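Local atomic coordinates of blue-light receptor of the bluf-family (Rhodobacter sphaeroides, PDB entry 2BYC), a protein that probably senses blue light through a bound flavin, which is flavin mononucleotide here, as a photoreceptor of the BLUF family. Residues A[122-125]-A[126-130]. Numbering follows the deposited sequence.
Sequences AELH and RTIAA
Glu123 and Arg126, three residues apart on the outer side of helix 120-131, form a salt bridge whose two flat groups stand almost at right angles, 85° apart. Arg126 NH1 comes down on Glu123 OE2 from above the carboxylate plane; the separation, 2.5 Å, is unusually short, so its exact value is doubtful. NH2 of Arg126 also lies close to OE1 of Glu123, at 3.1 Å. Both chains leave the backbone with CG anti to N, then bend, Glu123 at chi2 (98°) and Arg126 at chi3 (91°), and these bends bring the charged ends together.

Glu123 O accepts the amide of Thr127, one turn further along, at 2.9 Å (Thr127 N to Glu123 O), and a weak second bond from Thr127 OG1. The same i to i+4 pattern repeats from Arg126 N to Ala122 O, Ile128 N to Leu124 O and Ala129 N to His125 O, as in a regular alpha-helix.

On the buried side, Ile128 CD1 packs 4.3 Å from Leu124 CB. Leu124 and Ile128 both rest on Leu44 of strand 40-45, and Ile128 also reaches Ile42, so this C-terminal helix lies against the sheet of the BLUF domain.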
ATOM      1  N   ALA A 122       4.666  -9.844   5.233  1.00 25.14           N
ATOM      2  CA  ALA A 122       3.683 -10.735   5.761  1.00 26.80           C
ATOM      3  C   ALA A 122       3.201 -10.277   7.124  1.00 27.49           C
ATOM      4  O   ALA A 122       2.028 -10.367   7.449  1.00 27.06           O
ATOM      5  CB  ALA A 122       4.295 -12.078   5.919  1.00 28.58           C
ATOM      6  N   GLU A 123       4.136  -9.831   7.938  1.00 26.81           N
ATOM      7  CA  GLU A 123       3.843  -9.310   9.274  1.00 27.19           C
ATOM      8  C   GLU A 123       3.008  -8.080   9.219  1.00 25.83           C
ATOM      9  O   GLU A 123       2.034  -7.994   9.944  1.00 25.58           O
ATOM     10  CB  GLU A 123       5.137  -8.936   9.994  1.00 28.31           C
ATOM     11  CG  GLU A 123       4.916  -8.396  11.426  1.00 35.00           C
ATOM     12  CD  GLU A 123       5.127  -9.467  12.497  1.00 43.21           C
ATOM     13  OE1 GLU A 123       5.160  -9.115  13.708  1.00 48.27           O
ATOM     14  OE2 GLU A 123       5.284 -10.655  12.118  1.00 50.35           O
ATOM     15  N   LEU A 124       3.416  -7.119   8.386  1.00 23.92           N
ATOM     16  CA  LEU A 124       2.646  -5.895   8.178  1.00 23.20           C
ATOM     17  C   LEU A 124       1.250  -6.260   7.729  1.00 21.92           C
ATOM     18  O   LEU A 124       0.270  -5.768   8.280  1.00 21.30           O
ATOM     19  CB  LEU A 124       3.348  -4.967   7.175  1.00 22.79           C
ATOM     20  CG  LEU A 124       4.571  -4.200   7.744  1.00 23.96           C
ATOM     21  CD1 LEU A 124       5.364  -3.625   6.589  1.00 23.72           C
ATOM     22  CD2 LEU A 124       4.222  -3.079   8.794  1.00 23.51           C
ATOM     23  N   HIS A 125       1.157  -7.180   6.780  1.00 21.84           N
ATOM     24  CA  HIS A 125      -0.158  -7.572   6.263  1.00 22.05           C
ATOM     25  C   HIS A 125      -1.052  -8.184   7.363  1.00 23.05           C
ATOM     26  O   HIS A 125      -2.226  -7.920   7.457  1.00 24.51           O
ATOM     27  CB  HIS A 125      -0.018  -8.571   5.107  1.00 20.71           C
ATOM     28  CG  HIS A 125       0.430  -7.982   3.802  1.00 19.94           C
ATOM     29  ND1 HIS A 125       0.391  -6.632   3.513  1.00 21.43           N
ATOM     30  CD2 HIS A 125       0.896  -8.585   2.691  1.00 24.76           C
ATOM     31  CE1 HIS A 125       0.827  -6.435   2.286  1.00 21.93           C
ATOM     32  NE2 HIS A 125       1.126  -7.607   1.757  1.00 23.76           N
ATOM     33  N   ARG A 126      -0.457  -9.029   8.163  1.00 24.10           N
ATOM     34  CA  ARG A 126      -1.129  -9.722   9.225  1.00 25.87           C
ATOM     35  C   ARG A 126      -1.625  -8.750  10.283  1.00 25.31           C
ATOM     36  O   ARG A 126      -2.768  -8.779  10.693  1.00 26.98           O
ATOM     37  CB  ARG A 126      -0.122 -10.697   9.849  1.00 25.72           C
ATOM     38  CG  ARG A 126      -0.654 -11.634  10.899  1.00 29.10           C
ATOM     39  CD  ARG A 126       0.464 -12.467  11.529  1.00 27.88           C
ATOM     40  NE  ARG A 126       0.993 -11.780  12.682  1.00 34.70           N
ATOM     41  CZ  ARG A 126       2.284 -11.556  12.873  1.00 38.43           C
ATOM     42  NH1 ARG A 126       3.178 -12.012  11.987  1.00 36.38           N
ATOM     43  NH2 ARG A 126       2.673 -10.871  13.953  1.00 39.60           N
ATOM     44  N   THR A 127      -0.764  -7.883  10.748  1.00 24.78           N
ATOM     45  CA  THR A 127      -1.164  -7.083  11.857  1.00 25.07           C
ATOM     46  C   THR A 127      -2.113  -5.995  11.427  1.00 23.42           C
ATOM     47  O   THR A 127      -3.061  -5.659  12.139  1.00 22.60           O
ATOM     48  CB  THR A 127       0.066  -6.528  12.601  1.00 25.41           C
ATOM     49  OG1 THR A 127       0.668  -5.478  11.855  1.00 30.92           O
ATOM     50  CG2 THR A 127       1.086  -7.616  12.814  1.00 24.57           C
ATOM     51  N   ILE A 128      -1.847  -5.384  10.277  1.00 23.07           N
ATOM     52  CA  ILE A 128      -2.803  -4.406   9.709  1.00 22.24           C
ATOM     53  C   ILE A 128      -4.179  -5.002   9.358  1.00 22.22           C
ATOM     54  O   ILE A 128      -5.204  -4.490   9.834  1.00 22.91           O
ATOM     55  CB  ILE A 128      -2.209  -3.613   8.501  1.00 21.82           C
ATOM     56  CG1 ILE A 128      -0.840  -3.050   8.968  1.00 18.70           C
ATOM     57  CG2 ILE A 128      -3.218  -2.548   8.121  1.00 19.68           C
ATOM     58  CD1 ILE A 128       0.011  -2.337   7.882  1.00 25.52           C
ATOM     59  N   ALA A 129      -4.222  -6.048   8.546  1.00 20.94           N
ATOM     60  CA  ALA A 129      -5.516  -6.751   8.268  1.00 22.40           C
ATOM     61  C   ALA A 129      -6.302  -7.014   9.545  1.00 22.86           C
ATOM     62  O   ALA A 129      -7.516  -6.792   9.602  1.00 23.28           O
ATOM     63  CB  ALA A 129      -5.271  -8.081   7.538  1.00 21.94           C
ATOM     64  N   ALA A 130      -5.588  -7.474  10.571  1.00 24.11           N
ATOM     65  CA  ALA A 130      -6.199  -7.895  11.816  1.00 25.25           C
ATOM     66  C   ALA A 130      -6.748  -6.716  12.573  1.00 25.94           C
ATOM     67  O   ALA A 130      -7.809  -6.804  13.168  1.00 28.16           O
ATOM     68  CB  ALA A 130      -5.190  -8.636  12.681  1.00 25.08           C
TER